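Local structure of putative Hit-like protein involved in cell-cycle regulation (Streptococcus mutans, 3L7X) at residues K42-D47 with I76-V81; D56-A61 with A92-A97. The protein probably acts as a zinc-containing histidine-triad nucleotide-binding hydrolase or transferase of the HINT type, with a putative role in cell-cycle regulation. All coordinates share one frame; numbering follows the deposited sequence.

Interaction 1. Residues K42-D47 with I76-V81; sequences KIVAGD and IPKEHV. With ZN (zinc ion), chain B.
Lys78 and Val44 meet through the aliphatic root of the lysine, where their CA atoms are 6.0 Å apart. From the lysine's CB outward, CB rests on Val44 CG1 at 3.9 Å, and CG lies as far from that same methyl. Beyond CG the chain runs extended: CD drifts to 4.3 Å from Val44 CG1, CE moves farther off, and NZ leaves the valine altogether to form a salt bridge with Glu55 OE2 and a hydrogen bond to the backbone O of Asp56. The stem thus packs on the helix while its charge is held at the end of strand 52-55 and the turn after it. With CG1 anti to its backbone N (chi1 173°), Val44 presents both methyls: CG1 to the lysine stem and to Lys78 O, CG2 mainly to Ile76, whose CD1 it meets at 3.7 Å as the two side chains lie alongside, pointing opposite ways. The contact joins helix 39-45 to the end of strand 73-77 beside a Cys2His2 zinc site, in which Cys41 comes from this helix and Cys38 from just before it. His80 supplies its ND1 at 2.1 Å from the zinc ion, and His131 completes the set, its ring nearly perpendicular to that of His80. Pro77 O accepts a hydrogen bond from NE2 of His131, which probably helps to fix the ring's rotation. Past Val44 the helix closes in a Schellman motif: Gly46, with phi 84°, gives its N to Ile43 O, and Asp47 N reaches Lys42 O at 3.0 Å.

Interaction 2. Residues D56-A61 with A92-A97; sequences DEDVLA and AANLFA
Val59 and Leu95 lie with their CA atoms 6.5 Å apart, and Asp58 and Asn94 with theirs 7.1 Å apart: the start of strand 59-63 meets helix 89-97 at Asn94 and Leu95, and the contact is lost by Leu60. This is helix-on-sheet packing within the HIT fold. The helix's other side meets the second subunit, where Phe96 stacks on Phe96 of that chain. Ahead of the strand the chain reverses in an Asx turn: Asp56 OD1 accepts from Asp58 N and from Val59 N, each at 2.9 Å, the two donors arriving from opposite faces of the carboxylate plane. Asp56 OD2 makes a salt bridge with Arg98 NE and a hydrogen bond with Tyr54 OH. Across the contact, the carboxylate of Asp58 and the amide of Asn94 approach obliquely with their planes 39° apart. OD2 of Asp58 lies 3.7 Å from Asn94 ND2 and as far from its CG, too long for a hydrogen bond, so the two groups only pack; the carboxylate oxygen is paired instead with Arg98 NH2. Deeper in, the Val59 and Leu95 side chains cross at about a right angle. Leu95 starts away from the strand, but with chi1 at 179° and chi2 at 55° its CD1 swings back to it. Val59 CG2 faces both the branch and the backbone of Leu95, 3.9 Å from CD1 and 4.0 Å from CA.

Overall arrangement
Interactions 1 and 2, whose centres are 11 Å apart, are joined through neighbouring antiparallel strands: Ile76 N lies 2.7 Å from Leu60 O and Lys78 N 2.8 Å from Asp58 O, both probable hydrogen bonds. Alternation along the strands separates the layers. Leu60 turns from the helix of interaction 2 toward helix 39-45, where its CD2 meets Ile43 CG2 at 3.6 Å, while Pro77 turns away from helix 39-45 and touches Leu95. The Ile76 side chain comes within about 4 Å of that of His133, the predicted nucleotidylated histidine, and that of Leu95 within about 7 Å. Interaction 1 includes a zinc ligand; the Leu95 side chain stays about 12 Å from the zinc ion.

Interaction 1. Residues K42-D47 with I76-V81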
loop_
_atom_site.group_PDB
_atom_site.type_symbol
_atom_site.label_atom_id
_atom_site.label_comp_id
_atom_site.label_asym_id
_atom_site.label_seq_id
_atom_site.Cartn_x
_atom_site.Cartn_y
_atom_site.Cartn_z
ATOM N N LYS A 42 -21.333 2.575 -6.488
ATOM C CA LYS A 42 -22.695 2.375 -5.962
ATOM C C LYS A 42 -22.695 2.314 -4.439
ATOM O O LYS A 42 -23.556 2.879 -3.782
ATOM C CB LYS A 42 -23.303 1.114 -6.564
ATOM C CG LYS A 42 -23.590 1.257 -8.062
ATOM C CD LYS A 42 -24.044 -0.083 -8.584
ATOM C CE LYS A 42 -24.171 -0.050 -10.112
ATOM N NZ LYS A 42 -24.753 -1.329 -10.597
ATOM N N ILE A 43 -21.671 1.686 -3.861
ATOM C CA ILE A 43 -21.503 1.768 -2.420
ATOM C C ILE A 43 -21.267 3.188 -1.862
ATOM O O ILE A 43 -21.903 3.587 -0.891
ATOM C CB ILE A 43 -20.343 0.785 -1.959
ATOM C CG1 ILE A 43 -20.836 -0.674 -2.093
ATOM C CG2 ILE A 43 -20.002 1.067 -0.475
ATOM C CD1 ILE A 43 -19.739 -1.706 -1.947
ATOM N N VAL A 44 -20.380 3.955 -2.492
ATOM C CA VAL A 44 -20.178 5.355 -2.161
ATOM C C VAL A 44 -21.468 6.176 -2.239
ATOM O O VAL A 44 -21.688 7.041 -1.405
ATOM C CB VAL A 44 -19.092 5.977 -3.065
ATOM C CG1 VAL A 44 -18.970 7.527 -2.853
ATOM C CG2 VAL A 44 -17.696 5.322 -2.717
ATOM N N ALA A 45 -22.282 5.886 -3.240
ATOM C CA ALA A 45 -23.538 6.641 -3.487
ATOM C C ALA A 45 -24.602 6.230 -2.458
ATOM O O ALA A 45 -25.640 6.896 -2.310
ATOM C CB ALA A 45 -24.019 6.411 -4.874
ATOM N N GLY A 46 -24.374 5.128 -1.753
ATOM C CA GLY A 46 -25.325 4.649 -0.764
ATOM C C GLY A 46 -26.426 3.795 -1.414
ATOM O O GLY A 46 -27.433 3.435 -0.760
ATOM N N ASP A 47 -26.247 3.437 -2.684
ATOM C CA ASP A 47 -27.248 2.625 -3.408
ATOM C C ASP A 47 -27.189 1.157 -2.991
ATOM O O ASP A 47 -28.201 0.450 -3.010
ATOM C CB ASP A 47 -27.048 2.709 -4.922
ATOM C CG ASP A 47 -27.299 4.096 -5.462
ATOM O OD1 ASP A 47 -27.951 4.912 -4.758
ATOM O OD2 ASP A 47 -26.862 4.348 -6.606
ATOM N N ILE A 76 -11.401 2.918 0.261
ATOM C CA ILE A 76 -11.540 3.414 -1.114
ATOM C C ILE A 76 -11.701 4.916 -1.188
ATOM O O ILE A 76 -12.214 5.518 -0.276
ATOM C CB ILE A 76 -12.729 2.718 -1.844
ATOM C CG1 ILE A 76 -14.065 3.181 -1.237
ATOM C CG2 ILE A 76 -12.614 1.192 -1.692
ATOM C CD1 ILE A 76 -15.291 2.618 -2.070
ATOM N N PRO A 77 -11.256 5.528 -2.288
ATOM C CA PRO A 77 -11.603 6.958 -2.438
ATOM C C PRO A 77 -13.064 7.096 -2.854
ATOM O O PRO A 77 -13.529 6.246 -3.569
ATOM C CB PRO A 77 -10.731 7.411 -3.611
ATOM C CG PRO A 77 -10.385 6.182 -4.372
ATOM C CD PRO A 77 -10.582 4.972 -3.470
ATOM N N LYS A 78 -13.745 8.132 -2.397
ATOM C CA LYS A 78 -15.093 8.404 -2.891
ATOM C C LYS A 78 -15.071 8.792 -4.363
ATOM O O LYS A 78 -15.995 8.465 -5.101
ATOM C CB LYS A 78 -15.708 9.460 -2.012
ATOM C CG LYS A 78 -16.032 8.875 -0.660
ATOM C CD LYS A 78 -16.869 9.831 0.154
ATOM C CE LYS A 78 -17.437 9.163 1.385
ATOM N NZ LYS A 78 -18.250 10.170 2.131
ATOM N N GLU A 79 -14.054 9.540 -4.769
ATOM C CA GLU A 79 -13.845 9.843 -6.167
ATOM C C GLU A 79 -13.307 8.606 -6.901
ATOM O O GLU A 79 -12.275 8.042 -6.493
ATOM C CB GLU A 79 -12.849 11.020 -6.315
ATOM C CG GLU A 79 -12.495 11.287 -7.781
ATOM C CD GLU A 79 -11.414 12.313 -7.913
ATOM O OE1 GLU A 79 -11.689 13.408 -8.413
ATOM O OE2 GLU A 79 -10.276 12.056 -7.483
ATOM N N HIS A 80 -13.984 8.193 -7.964
ATOM C CA HIS A 80 -13.571 7.008 -8.700
ATOM C C HIS A 80 -12.230 7.268 -9.401
ATOM O O HIS A 80 -12.011 8.299 -10.037
ATOM C CB HIS A 80 -14.629 6.610 -9.758
ATOM C CG HIS A 80 -14.207 5.430 -10.585
ATOM N ND1 HIS A 80 -14.641 4.160 -10.324
ATOM C CD2 HIS A 80 -13.343 5.321 -11.627
ATOM C CE1 HIS A 80 -14.104 3.314 -11.191
ATOM N NE2 HIS A 80 -13.295 3.993 -11.986
ATOM N N VAL A 81 -11.325 6.298 -9.244
ATOM C CA VAL A 81 -10.148 6.177 -10.062
ATOM C C VAL A 81 -9.837 4.692 -10.191
ATOM O O VAL A 81 -10.200 3.929 -9.313
ATOM C CB VAL A 81 -8.971 6.987 -9.425
ATOM C CG1 VAL A 81 -8.630 6.446 -7.964
ATOM C CG2 VAL A 81 -7.713 6.914 -10.371
HETATM ZN ZN ZN B . -16.117 3.493 -8.925
#

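Interaction 2. Residues D56-A61 with A92-A97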
loop_
_atom_site.group_PDB
_atom_site.type_symbol
_atom_site.label_atom_id
_atom_site.label_comp_id
_atom_site.label_asym_id
_atom_site.label_seq_id
_atom_site.Cartn_x
_atom_site.Cartn_y
_atom_site.Cartn_z
ATOM N N ASP A 56 -15.183 9.683 5.553
ATOM C CA ASP A 56 -15.094 11.139 5.622
ATOM C C ASP A 56 -15.378 11.719 4.244
ATOM O O ASP A 56 -15.905 11.023 3.379
ATOM C CB ASP A 56 -13.760 11.613 6.238
ATOM C CG ASP A 56 -12.550 11.218 5.428
ATOM O OD1 ASP A 56 -12.647 11.117 4.188
ATOM O OD2 ASP A 56 -11.482 11.002 6.041
ATOM N N GLU A 57 -15.036 12.981 4.033
ATOM C CA GLU A 57 -15.348 13.630 2.771
ATOM C C GLU A 57 -14.675 12.964 1.557
ATOM O O GLU A 57 -15.234 12.998 0.435
ATOM C CB GLU A 57 -14.997 15.125 2.845
ATOM N N ASP A 58 -13.499 12.370 1.765
ATOM C CA ASP A 58 -12.737 11.853 0.647
ATOM C C ASP A 58 -12.722 10.340 0.526
ATOM O O ASP A 58 -12.445 9.835 -0.553
ATOM C CB ASP A 58 -11.284 12.328 0.704
ATOM C CG ASP A 58 -11.172 13.820 0.499
ATOM O OD1 ASP A 58 -12.146 14.389 -0.010
ATOM O OD2 ASP A 58 -10.134 14.409 0.861
ATOM N N VAL A 59 -12.938 9.658 1.647
ATOM C CA VAL A 59 -12.651 8.224 1.762
ATOM C C VAL A 59 -13.771 7.422 2.456
ATOM O O VAL A 59 -14.447 7.929 3.321
ATOM C CB VAL A 59 -11.268 8.064 2.537
ATOM C CG1 VAL A 59 -11.184 6.783 3.287
ATOM C CG2 VAL A 59 -10.129 8.278 1.573
ATOM N N LEU A 60 -13.955 6.166 2.060
ATOM C CA LEU A 60 -14.857 5.230 2.709
ATOM C C LEU A 60 -14.098 3.920 2.968
ATOM O O LEU A 60 -13.396 3.391 2.077
ATOM C CB LEU A 60 -16.120 4.954 1.792
ATOM C CG LEU A 60 -17.027 3.858 2.357
ATOM C CD1 LEU A 60 -17.746 4.321 3.668
ATOM C CD2 LEU A 60 -18.079 3.474 1.307
ATOM N N ALA A 61 -14.254 3.360 4.177
ATOM C CA ALA A 61 -13.615 2.058 4.465
ATOM C C ALA A 61 -14.714 1.137 4.955
ATOM O O ALA A 61 -15.566 1.558 5.735
ATOM C CB ALA A 61 -12.519 2.206 5.565
ATOM N N ALA A 92 -3.486 10.083 -4.459
ATOM C CA ALA A 92 -2.774 9.065 -3.671
ATOM C C ALA A 92 -2.556 9.641 -2.263
ATOM O O ALA A 92 -2.803 8.953 -1.288
ATOM C CB ALA A 92 -1.445 8.715 -4.329
ATOM N N ALA A 93 -2.185 10.911 -2.183
ATOM C CA ALA A 93 -1.937 11.508 -0.870
ATOM C C ALA A 93 -3.230 11.490 -0.061
ATOM O O ALA A 93 -3.228 11.124 1.104
ATOM C CB ALA A 93 -1.372 12.902 -1.000
ATOM N N ASN A 94 -4.352 11.856 -0.685
ATOM C CA ASN A 94 -5.613 11.855 0.049
ATOM C C ASN A 94 -6.104 10.496 0.520
ATOM O O ASN A 94 -6.594 10.371 1.652
ATOM C CB ASN A 94 -6.744 12.426 -0.821
ATOM C CG ASN A 94 -6.841 13.912 -0.749
ATOM O OD1 ASN A 94 -6.377 14.539 0.205
ATOM N ND2 ASN A 94 -7.503 14.504 -1.753
ATOM N N LEU A 95 -5.993 9.488 -0.347
ATOM C CA LEU A 95 -6.400 8.145 0.011
ATOM C C LEU A 95 -5.534 7.600 1.180
ATOM O O LEU A 95 -6.044 7.046 2.144
ATOM C CB LEU A 95 -6.291 7.232 -1.194
ATOM C CG LEU A 95 -6.670 5.737 -0.971
ATOM C CD1 LEU A 95 -8.109 5.620 -0.382
ATOM C CD2 LEU A 95 -6.600 5.010 -2.244
ATOM N N PHE A 96 -4.221 7.750 1.090
ATOM C CA PHE A 96 -3.427 7.070 2.104
ATOM C C PHE A 96 -3.260 7.853 3.390
ATOM O O PHE A 96 -2.942 7.246 4.430
ATOM C CB PHE A 96 -2.062 6.745 1.508
ATOM C CG PHE A 96 -2.101 5.528 0.603
ATOM C CD1 PHE A 96 -1.862 4.279 1.110
ATOM C CD2 PHE A 96 -2.328 5.684 -0.766
ATOM C CE1 PHE A 96 -1.906 3.141 0.260
ATOM C CE2 PHE A 96 -2.352 4.532 -1.612
ATOM C CZ PHE A 96 -2.155 3.288 -1.077
ATOM N N ALA A 97 -3.544 9.158 3.379
ATOM C CA ALA A 97 -3.409 9.928 4.619
ATOM C C ALA A 97 -4.228 9.301 5.760
ATOM O O ALA A 97 -3.846 9.360 6.901
ATOM C CB ALA A 97 -3.892 11.365 4.375
#